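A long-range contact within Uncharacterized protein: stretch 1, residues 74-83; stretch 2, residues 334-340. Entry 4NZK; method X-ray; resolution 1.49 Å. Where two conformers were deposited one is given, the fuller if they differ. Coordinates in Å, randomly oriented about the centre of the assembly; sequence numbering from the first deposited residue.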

# COMPACT_ATOMS: atom_id res chain seq x y z
N ILE A 74 -17.22 -1.25 4.47
CA ILE A 74 -16.51 0.00 4.21
C ILE A 74 -16.14 0.67 5.50
O ILE A 74 -17.01 0.95 6.35
CB ILE A 74 -17.39 0.95 3.38
CG1 ILE A 74 -17.82 0.25 2.09
CG2 ILE A 74 -16.65 2.28 3.13
CD1 ILE A 74 -18.77 1.02 1.22
N SER A 75 -14.85 0.96 5.66
CA SER A 75 -14.39 1.63 6.88
C SER A 75 -14.73 3.12 6.76
O SER A 75 -14.38 3.77 5.77
CB SER A 75 -12.88 1.47 7.03
OG SER A 75 -12.46 0.15 7.19
N LEU A 76 -15.39 3.66 7.78
CA LEU A 76 -15.73 5.06 7.83
C LEU A 76 -14.52 5.85 8.33
O LEU A 76 -13.78 5.40 9.18
CB LEU A 76 -16.97 5.28 8.70
CG LEU A 76 -18.21 4.53 8.16
CD1 LEU A 76 -19.34 4.49 9.18
CD2 LEU A 76 -18.71 5.06 6.83
N TYR A 77 -14.38 7.07 7.82
CA TYR A 77 -13.19 7.87 8.09
C TYR A 77 -13.55 9.11 8.87
O TYR A 77 -14.56 9.76 8.56
CB TYR A 77 -12.56 8.27 6.75
CG TYR A 77 -11.26 9.00 6.90
CD1 TYR A 77 -10.18 8.46 7.61
CD2 TYR A 77 -11.05 10.20 6.26
CE1 TYR A 77 -8.98 9.13 7.72
CE2 TYR A 77 -9.85 10.88 6.38
CZ TYR A 77 -8.82 10.34 7.10
OH TYR A 77 -7.62 10.98 7.26
N GLY A 78 -12.71 9.43 9.87
CA GLY A 78 -12.93 10.60 10.73
C GLY A 78 -12.09 11.82 10.43
O GLY A 78 -12.34 12.91 10.94
N GLY A 79 -11.11 11.67 9.55
CA GLY A 79 -10.26 12.79 9.18
C GLY A 79 -8.99 12.88 10.02
O GLY A 79 -8.70 12.04 10.85
N GLY A 80 -8.21 13.94 9.76
CA GLY A 80 -6.92 14.16 10.42
C GLY A 80 -6.00 14.93 9.52
O GLY A 80 -6.01 14.77 8.28
N ASP A 81 -5.17 15.77 10.14
CA ASP A 81 -4.33 16.65 9.37
C ASP A 81 -3.02 16.03 8.90
O ASP A 81 -2.38 16.57 8.01
CB ASP A 81 -4.11 18.02 10.04
CG ASP A 81 -3.32 17.97 11.33
OD1 ASP A 81 -2.71 16.93 11.73
OD2 ASP A 81 -3.29 19.09 11.95
N GLY A 82 -2.61 14.92 9.52
CA GLY A 82 -1.36 14.27 9.17
C GLY A 82 -0.12 15.10 9.46
O GLY A 82 0.93 14.91 8.84
N ALA A 83 -0.22 16.02 10.40
CA ALA A 83 0.91 16.90 10.67
C ALA A 83 2.14 16.17 11.17
O ALA A 83 3.27 16.47 10.78
CB ALA A 83 0.51 17.98 11.65
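Stretch 2, residues 334-340: CTFSAVG

Stretch 2 is a short helix, residues 335-339, with Cys334 at its N-cap. Val339 N bonds back to Thr335 O at 3.0 Å. Stretch 1 leaves a strand at Ser75 and runs as a loop to Gly82, the N-cap of the next helix. Residue numbers rise together across the contact: Phe336 falls near Tyr77, with CA atoms 7.6 Å apart, and Val339 near Gly82, with CA atoms 4.4 Å apart, so the backbones come closest at the C-terminal end of the stretch 2 helix. No direct hydrogen bond joins the two stretches; the contact is mainly packing.

Tyr77 covers the most surface. Its ring turns an edge to the face of Phe336, with planes at 78° and CD1 3.7 Å from Phe336 CE1. Its OH reaches Val339 CG1 at 3.4 Å. Thr335 OG1 lies over one face of the ring.

Phe336 continues toward the strand. Its CZ is 3.4 Å from Leu76 O, which lies near the ring plane, and 3.9 Å from Ser75 CB.

Val339 packs against the glycine-rich turn. Its CG1 is 3.6 Å from Gly80 O, and its CG2 is 3.9 Å from Gly79 O. A CB on Gly80 would clash with Val339 CB. One water bridges the backbones, accepting from Gly82 N at 3.0 Å and donating to Val339 O at 2.9 Å.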

# COMPACT_ATOMS: atom_id res chain seq x y z
N CYS A 334 -2.18 4.00 3.50
CA CYS A 334 -3.53 4.54 3.45
C CYS A 334 -3.66 5.71 4.42
O CYS A 334 -2.85 5.93 5.31
CB CYS A 334 -4.57 3.47 3.73
SG CYS A 334 -4.68 3.03 5.49
N THR A 335 -4.73 6.46 4.24
CA THR A 335 -4.97 7.65 5.04
C THR A 335 -5.04 7.35 6.53
O THR A 335 -4.49 8.08 7.33
CB THR A 335 -6.25 8.35 4.61
OG1 THR A 335 -7.25 7.35 4.34
CG2 THR A 335 -6.00 9.23 3.37
N PHE A 336 -5.71 6.27 6.91
CA PHE A 336 -5.82 5.95 8.32
C PHE A 336 -4.43 5.79 8.96
O PHE A 336 -4.19 6.17 10.09
CB PHE A 336 -6.57 4.65 8.51
CG PHE A 336 -8.04 4.70 8.20
CD1 PHE A 336 -8.96 5.02 9.20
CD2 PHE A 336 -8.52 4.35 6.96
CE1 PHE A 336 -10.33 5.03 8.94
CE2 PHE A 336 -9.88 4.35 6.70
CZ PHE A 336 -10.78 4.66 7.69
N SER A 337 -3.50 5.19 8.22
CA SER A 337 -2.15 5.02 8.74
C SER A 337 -1.42 6.36 8.83
O SER A 337 -0.76 6.64 9.83
CB SER A 337 -1.32 4.10 7.86
OG SER A 337 -1.76 2.79 7.97
N ALA A 338 -1.52 7.20 7.79
CA ALA A 338 -0.78 8.44 7.77
C ALA A 338 -1.27 9.42 8.82
O ALA A 338 -0.47 10.18 9.34
CB ALA A 338 -0.89 9.10 6.40
N VAL A 339 -2.57 9.43 9.13
CA VAL A 339 -3.10 10.38 10.10
C VAL A 339 -3.17 9.86 11.54
O VAL A 339 -3.37 10.64 12.47
CB VAL A 339 -4.46 10.97 9.70
CG1 VAL A 339 -4.41 11.52 8.28
CG2 VAL A 339 -5.60 9.96 9.85
N GLY A 340 -2.94 8.57 11.71
CA GLY A 340 -3.10 7.87 12.98
C GLY A 340 -1.81 7.36 13.57
O GLY A 340 -0.70 7.85 13.28
O HOH W 1 -3.24 13.46 12.01